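Local coordinates for SPbeta prophage-derived uncharacterized protein YomS (PDB 6I5O) that is of unknown function but belongs to the lytic cassette of the SPbeta prophage of Bacillus subtilis, at residues I45-F56 with S80-F91. Residues are numbered along the deposited sequence; the frame is centred on the assembly and turned at random. Where two conformers were deposited one is given.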
ATOM      1  N   ILE A  45       9.567 -19.721   9.636  0.70 15.65           N
ATOM      2  CA  ILE A  45       9.512 -20.819  10.639  0.70 16.11           C
ATOM      3  C   ILE A  45      10.043 -22.063   9.928  0.70 16.79           C
ATOM      4  O   ILE A  45       9.487 -22.464   8.888  0.70 16.79           O
ATOM      5  CB  ILE A  45       8.082 -20.994  11.166  0.70 16.64           C
ATOM      6  CG1 ILE A  45       7.660 -19.726  11.903  0.70 17.07           C
ATOM      7  CG2 ILE A  45       7.974 -22.190  12.085  0.70 16.98           C
ATOM      8  CD1 ILE A  45       6.197 -19.590  12.078  0.70 17.39           C
ATOM      9  N   SER A  46      11.114 -22.642  10.468  0.50 17.09           N
ATOM     10  CA  SER A  46      11.848 -23.744   9.811  0.50 17.94           C
ATOM     11  C   SER A  46      12.301 -24.770  10.861  0.50 18.44           C
ATOM     12  O   SER A  46      11.889 -24.705  12.036  0.50 18.52           O
ATOM     13  CB  SER A  46      13.029 -23.180   9.023  0.50 18.10           C
ATOM     14  OG  SER A  46      14.012 -22.689   9.945  0.50 18.86           O
ATOM     15  N   GLY A  47      13.039 -25.751  10.398  1.00 18.95           N
ATOM     16  CA  GLY A  47      13.551 -26.826  11.221  1.00 19.57           C
ATOM     17  C   GLY A  47      12.892 -28.134  10.904  1.00 20.67           C
ATOM     18  O   GLY A  47      12.129 -28.270   9.960  1.00 21.19           O
ATOM     19  N   SER A  48      13.201 -29.146  11.721  0.50 21.52           N
ATOM     20  CA  SER A  48      12.782 -30.547  11.475  0.50 22.75           C
ATOM     21  C   SER A  48      11.788 -31.024  12.532  0.50 22.69           C
ATOM     22  O   SER A  48      11.580 -32.242  12.635  0.50 23.13           O
ATOM     23  CB  SER A  48      13.965 -31.407  11.362  0.50 23.83           C
ATOM     24  OG  SER A  48      14.614 -31.092  10.144  0.50 24.38           O
ATOM     25  N   SER A  49      11.172 -30.097  13.248  1.00 21.81           N
ATOM     26  CA  SER A  49      10.162 -30.447  14.259  1.00 22.48           C
ATOM     27  C   SER A  49       9.063 -31.287  13.652  1.00 23.67           C
ATOM     28  O   SER A  49       8.740 -31.087  12.494  1.00 23.74           O
ATOM     29  CB  SER A  49       9.569 -29.231  14.952  1.00 21.45           C
ATOM     30  OG  SER A  49       8.809 -28.441  14.068  1.00 20.72           O
ATOM     31  N   THR A  50       8.463 -32.173  14.464  1.00 26.20           N
ATOM     32  CA  THR A  50       7.249 -32.907  14.014  1.00 27.46           C
ATOM     33  C   THR A  50       5.978 -32.201  14.462  1.00 25.92           C
ATOM     34  O   THR A  50       4.948 -32.409  13.848  1.00 26.66           O
ATOM     35  CB  THR A  50       7.281 -34.361  14.437  1.00 30.67           C
ATOM     36  OG1 THR A  50       7.209 -34.446  15.838  1.00 30.75           O
ATOM     37  CG2 THR A  50       8.580 -35.017  14.012  1.00 32.20           C
ATOM     38  N   SER A  51       6.049 -31.380  15.508  0.70 25.04           N
ATOM     39  CA  SER A  51       4.900 -30.524  15.907  0.70 24.20           C
ATOM     40  C   SER A  51       5.425 -29.284  16.599  0.70 22.71           C
ATOM     41  O   SER A  51       6.496 -29.326  17.130  0.70 21.83           O
ATOM     42  CB  SER A  51       3.833 -31.231  16.691  0.70 25.38           C
ATOM     43  OG  SER A  51       4.361 -31.684  17.884  0.70 27.67           O
ATOM     44  N   ARG A  52       4.675 -28.196  16.530  1.00 21.41           N
ATOM     45  CA  ARG A  52       5.081 -26.946  17.199  1.00 20.32           C
ATOM     46  C   ARG A  52       3.900 -26.003  17.232  1.00 20.12           C
ATOM     47  O   ARG A  52       2.960 -26.150  16.422  1.00 20.54           O
ATOM     48  CB  ARG A  52       6.301 -26.297  16.529  1.00 19.71           C
ATOM     49  CG  ARG A  52       6.024 -25.507  15.245  1.00 19.28           C
ATOM     50  CD  ARG A  52       5.320 -26.333  14.172  1.00 19.62           C
ATOM     51  NE  ARG A  52       6.081 -27.476  13.698  1.00 20.38           N
ATOM     52  CZ  ARG A  52       5.604 -28.400  12.900  1.00 22.07           C
ATOM     53  NH1 ARG A  52       6.385 -29.396  12.507  1.00 23.50           N
ATOM     54  NH2 ARG A  52       4.327 -28.388  12.526  1.00 22.17           N
ATOM     55  N   GLU A  53       3.989 -25.024  18.102  0.70 20.10           N
ATOM     56  CA  GLU A  53       3.009 -23.915  18.122  0.70 20.15           C
ATOM     57  C   GLU A  53       3.810 -22.657  18.387  0.70 18.74           C
ATOM     58  O   GLU A  53       4.513 -22.564  19.388  0.70 18.17           O
ATOM     59  CB  GLU A  53       1.965 -24.134  19.208  0.70 22.56           C
ATOM     60  CG  GLU A  53       0.970 -23.039  19.340  0.70 23.94           C
ATOM     61  CD  GLU A  53      -0.041 -23.281  20.464  0.70 26.23           C
ATOM     62  OE1 GLU A  53      -0.043 -24.374  21.086  0.70 29.38           O
ATOM     63  OE2 GLU A  53      -0.781 -22.327  20.810  0.70 29.00           O
ATOM     64  N   ILE A  54       3.682 -21.690  17.460  0.70 17.21           N
ATOM     65  CA  ILE A  54       4.382 -20.390  17.540  0.70 16.78           C
ATOM     66  C   ILE A  54       3.294 -19.331  17.703  0.70 16.58           C
ATOM     67  O   ILE A  54       2.372 -19.326  16.886  0.70 16.82           O
ATOM     68  CB  ILE A  54       5.214 -20.119  16.272  0.70 16.82           C
ATOM     69  CG1 ILE A  54       6.084 -21.308  15.868  0.70 17.62           C
ATOM     70  CG2 ILE A  54       5.987 -18.835  16.421  0.70 16.32           C
ATOM     71  CD1 ILE A  54       7.125 -21.705  16.897  0.70 17.64           C
ATOM     72  N   LYS A  55       3.424 -18.482  18.724  1.00 16.58           N
ATOM     73  CA  LYS A  55       2.503 -17.323  18.854  1.00 16.60           C
ATOM     74  C   LYS A  55       3.269 -16.049  18.597  1.00 15.74           C
ATOM     75  O   LYS A  55       4.426 -15.878  18.976  1.00 15.80           O
ATOM     76  CB  LYS A  55       1.907 -17.269  20.261  1.00 19.17           C
ATOM     77  CG  LYS A  55       0.817 -18.320  20.449  1.00 23.24           C
ATOM     78  CD  LYS A  55       0.122 -18.152  21.763  1.00 27.69           C
ATOM     79  CE  LYS A  55      -1.342 -18.555  21.740  1.00 32.88           C
ATOM     80  NZ  LYS A  55      -1.457 -19.830  22.445  1.00 36.16           N
ATOM     81  N   PHE A  56       2.616 -15.135  17.858  1.00 14.68           N
ATOM     82  CA  PHE A  56       3.231 -13.906  17.355  1.00 13.82           C
ATOM     83  C   PHE A  56       2.853 -12.759  18.272  1.00 13.61           C
ATOM     84  O   PHE A  56       1.647 -12.610  18.567  1.00 13.77           O
ATOM     85  CB  PHE A  56       2.728 -13.612  15.953  1.00 13.49           C
ATOM     86  CG  PHE A  56       2.697 -14.747  14.960  1.00 14.06           C
ATOM     87  CD1 PHE A  56       3.549 -15.833  15.062  1.00 14.20           C
ATOM     88  CD2 PHE A  56       1.821 -14.705  13.892  1.00 13.89           C
ATOM     89  CE1 PHE A  56       3.508 -16.830  14.101  1.00 14.63           C
ATOM     90  CE2 PHE A  56       1.765 -15.717  12.937  1.00 14.16           C
ATOM     91  CZ  PHE A  56       2.604 -16.784  13.066  1.00 14.85           C
ATOM     92  N   SER A  80      -2.396 -14.888  14.013  1.00 16.19           N
ATOM     93  CA  SER A  80      -1.522 -14.447  15.110  1.00 15.66           C
ATOM     94  C   SER A  80      -0.768 -15.641  15.694  1.00 15.85           C
ATOM     95  O   SER A  80      -0.102 -15.458  16.708  1.00 15.53           O
ATOM     96  CB  SER A  80      -2.260 -13.693  16.173  1.00 16.70           C
ATOM     97  OG  SER A  80      -3.304 -14.473  16.692  1.00 18.27           O
ATOM     98  N   SER A  81      -0.836 -16.794  15.062  1.00 15.90           N
ATOM     99  CA  SER A  81      -0.104 -17.987  15.543  1.00 16.32           C
ATOM    100  C   SER A  81      -0.039 -18.978  14.403  1.00 16.24           C
ATOM    101  O   SER A  81      -0.780 -18.839  13.430  1.00 16.35           O
ATOM    102  CB  SER A  81      -0.746 -18.595  16.750  1.00 17.48           C
ATOM    103  OG  SER A  81      -2.063 -19.061  16.466  1.00 18.97           O
ATOM    104  N   THR A  82       0.760 -20.019  14.574  1.00 16.26           N
ATOM    105  CA  THR A  82       0.744 -21.118  13.593  1.00 17.40           C
ATOM    106  C   THR A  82       1.133 -22.426  14.270  1.00 18.12           C
ATOM    107  O   THR A  82       1.934 -22.427  15.242  1.00 18.46           O
ATOM    108  CB  THR A  82       1.672 -20.840  12.403  1.00 17.09           C
ATOM    109  OG1 THR A  82       1.469 -21.898  11.460  1.00 17.17           O
ATOM    110  CG2 THR A  82       3.133 -20.755  12.758  1.00 17.66           C
ATOM    111  N   LEU A  83       0.578 -23.494  13.754  1.00 18.25           N
ATOM    112  CA  LEU A  83       0.932 -24.880  14.125  1.00 19.78           C
ATOM    113  C   LEU A  83       1.822 -25.504  13.066  1.00 19.50           C
ATOM    114  O   LEU A  83       2.136 -26.705  13.211  1.00 19.92           O
ATOM    115  CB  LEU A  83      -0.351 -25.703  14.262  1.00 21.88           C
ATOM    116  CG  LEU A  83      -1.285 -25.219  15.359  1.00 23.05           C
ATOM    117  CD1 LEU A  83      -2.549 -26.013  15.410  1.00 25.20           C
ATOM    118  CD2 LEU A  83      -0.587 -25.227  16.704  1.00 24.01           C
ATOM    119  N   ASN A  84       2.191 -24.765  12.028  1.00 18.88           N
ATOM    120  CA  ASN A  84       2.901 -25.342  10.874  1.00 19.95           C
ATOM    121  C   ASN A  84       4.366 -24.918  10.880  1.00 18.90           C
ATOM    122  O   ASN A  84       4.728 -23.927  11.491  1.00 18.48           O
ATOM    123  CB  ASN A  84       2.242 -24.934   9.560  1.00 21.25           C
ATOM    124  CG  ASN A  84       0.855 -25.500   9.450  1.00 24.23           C
ATOM    125  OD1 ASN A  84      -0.031 -24.768   9.005  1.00 31.23           O
ATOM    126  ND2 ASN A  84       0.631 -26.734   9.794  1.00 27.52           N
ATOM    127  N   THR A  85       5.169 -25.657  10.141  1.00 18.90           N
ATOM    128  CA  THR A  85       6.567 -25.301   9.849  1.00 18.55           C
ATOM    129  C   THR A  85       6.637 -24.959   8.359  1.00 18.25           C
ATOM    130  O   THR A  85       5.655 -25.205   7.609  1.00 19.39           O
ATOM    131  CB  THR A  85       7.514 -26.433  10.277  1.00 19.28           C
ATOM    132  OG1 THR A  85       8.873 -25.936  10.198  1.00 20.10           O
ATOM    133  CG2 THR A  85       7.284 -27.686   9.456  1.00 20.67           C
ATOM    134  N   ASN A  86       7.793 -24.492   7.935  1.00 17.73           N
ATOM    135  CA  ASN A  86       8.056 -24.109   6.526  1.00 17.29           C
ATOM    136  C   ASN A  86       7.046 -23.042   6.079  1.00 16.77           C
ATOM    137  O   ASN A  86       6.294 -23.280   5.085  1.00 17.08           O
ATOM    138  CB  ASN A  86       8.089 -25.316   5.597  1.00 18.08           C
ATOM    139  CG  ASN A  86       8.601 -24.909   4.228  1.00 18.46           C
ATOM    140  OD1 ASN A  86       9.292 -23.899   4.137  1.00 18.31           O
ATOM    141  ND2 ASN A  86       8.283 -25.699   3.216  1.00 19.92           N
ATOM    142  N   GLU A  87       7.009 -21.956   6.813  1.00 15.83           N
ATOM    143  CA  GLU A  87       6.093 -20.847   6.467  1.00 15.89           C
ATOM    144  C   GLU A  87       6.815 -19.526   6.640  1.00 15.41           C
ATOM    145  O   GLU A  87       7.655 -19.362   7.562  1.00 16.28           O
ATOM    146  CB  GLU A  87       4.887 -20.762   7.408  1.00 16.68           C
ATOM    147  CG  GLU A  87       3.916 -21.865   7.249  1.00 18.34           C
ATOM    148  CD  GLU A  87       2.699 -21.745   8.152  1.00 17.81           C
ATOM    149  OE1 GLU A  87       2.822 -21.208   9.262  1.00 17.91           O
ATOM    150  OE2 GLU A  87       1.671 -22.290   7.719  1.00 19.93           O
ATOM    151  N   TYR A  88       6.438 -18.581   5.768  1.00 14.70           N
ATOM    152  CA  TYR A  88       6.794 -17.165   5.926  1.00 14.49           C
ATOM    153  C   TYR A  88       5.548 -16.399   6.383  1.00 14.35           C
ATOM    154  O   TYR A  88       4.451 -16.566   5.787  1.00 14.18           O
ATOM    155  CB  TYR A  88       7.268 -16.574   4.604  1.00 14.71           C
ATOM    156  CG  TYR A  88       8.634 -17.063   4.179  1.00 15.05           C
ATOM    157  CD1 TYR A  88       9.812 -16.452   4.580  1.00 14.90           C
ATOM    158  CD2 TYR A  88       8.710 -18.085   3.266  1.00 15.73           C
ATOM    159  CE1 TYR A  88      11.057 -16.881   4.139  1.00 15.67           C
ATOM    160  CE2 TYR A  88       9.946 -18.523   2.813  1.00 15.94           C
ATOM    161  CZ  TYR A  88      11.108 -17.942   3.235  1.00 16.03           C
ATOM    162  OH  TYR A  88      12.309 -18.380   2.742  1.00 17.79           O
ATOM    163  N   TRP A  89       5.752 -15.487   7.334  1.00 13.73           N
ATOM    164  CA  TRP A  89       4.672 -14.599   7.804  1.00 13.46           C
ATOM    165  C   TRP A  89       5.165 -13.163   7.734  1.00 13.09           C
ATOM    166  O   TRP A  89       6.261 -12.839   8.241  1.00 13.60           O
ATOM    167  CB  TRP A  89       4.294 -14.942   9.236  1.00 12.98           C
ATOM    168  CG  TRP A  89       3.567 -16.221   9.372  1.00 13.45           C
ATOM    169  CD1 TRP A  89       4.115 -17.467   9.520  1.00 13.81           C
ATOM    170  CD2 TRP A  89       2.151 -16.408   9.378  1.00 13.26           C
ATOM    171  NE1 TRP A  89       3.121 -18.407   9.580  1.00 14.69           N
ATOM    172  CE2 TRP A  89       1.911 -17.777   9.492  1.00 14.04           C
ATOM    173  CE3 TRP A  89       1.054 -15.530   9.281  1.00 13.24           C
ATOM    174  CZ2 TRP A  89       0.628 -18.313   9.566  1.00 14.41           C
ATOM    175  CZ3 TRP A  89      -0.215 -16.053   9.322  1.00 14.07           C
ATOM    176  CH2 TRP A  89      -0.419 -17.426   9.506  1.00 14.39           C
ATOM    177  N   ASP A  90       4.339 -12.297   7.165  1.00 13.40           N
ATOM    178  CA  ASP A  90       4.642 -10.865   6.959  1.00 13.56           C
ATOM    179  C   ASP A  90       3.904 -10.004   7.984  1.00 13.07           C
ATOM    180  O   ASP A  90       2.707 -10.229   8.223  1.00 13.18           O
ATOM    181  CB  ASP A  90       4.210 -10.416   5.584  1.00 14.78           C
ATOM    182  CG  ASP A  90       5.086 -10.821   4.455  1.00 17.25           C
ATOM    183  OD1 ASP A  90       6.241 -11.273   4.715  1.00 18.74           O
ATOM    184  OD2 ASP A  90       4.533 -10.790   3.320  1.00 19.21           O
ATOM    185  N   PHE A  91       4.623  -9.030   8.514  1.00 12.92           N
ATOM    186  CA  PHE A  91       4.072  -8.143   9.561  1.00 13.07           C
ATOM    187  C   PHE A  91       4.432  -6.711   9.267  1.00 13.11           C
ATOM    188  O   PHE A  91       5.529  -6.411   8.817  1.00 13.45           O
ATOM    189  CB  PHE A  91       4.634  -8.477  10.941  1.00 13.35           C
ATOM    190  CG  PHE A  91       4.405  -9.890  11.380  1.00 13.56           C
ATOM    191  CD1 PHE A  91       5.257 -10.911  11.019  1.00 13.34           C
ATOM    192  CD2 PHE A  91       3.255 -10.204  12.095  1.00 13.16           C
ATOM    193  CE1 PHE A  91       5.006 -12.201  11.406  1.00 13.41           C
ATOM    194  CE2 PHE A  91       3.003 -11.503  12.493  1.00 13.57           C
ATOM    195  CZ  PHE A  91       3.873 -12.491  12.128  1.00 13.23           C
TER
HETATM  196  O   HOH W   1      10.295 -26.942  12.364  1.00 18.43           O
HETATM  197  O   HOH W   2      10.480 -26.782   8.253  1.00 19.89           O
HETATM  198  O   HOH W   3       2.249 -28.687  15.236  1.00 21.89           O
HETATM  199  O   HOH W   4      -0.308 -14.461  19.358  1.00 17.23           O
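The ring of Phe-56 lies between the backbone of Ser-81, whose N covers one face, and Phe-91, whose edge meets the opposite face in an offset edge-to-face pair, planes at 87°. Its own edge is turned to the face of Trp-89, with CE2 3.6 Å from Trp-89 CD2, in an edge-to-face pair within an aromatic cluster to which Phe-101 adds. At the edge of the indole, NE1 donates to Glu-87 OE1 (2.8 Å); the Thr-82 hydroxyl, which accepts from Asn-84 N in an ST turn, donates to that oxygen from the opposite face of the carboxylate. The guanidinium of Arg-52 has Thr-85 CB and CG2 over one face. In its plane, NE and NH1 both grip Ser-49 OG, while NH2 crosses to Leu-83 O (2.8 Å); bends at chi2 and chi3 fold the chain back to that carbonyl. Ile-45 CD1 and Thr-82 CG2 reach toward each other tip to tip. Short antiparallel pairings join the backbones: Ile-54 and Thr-82 form a hydrogen-bonded pair, and Asn-86 and Glu-87 both face Ile-45 in a G1 beta bulge. One arginine thus joins two loops of this all-beta fold, and two donors at Glu-87 OE1 would be expected to stabilise its negative charge.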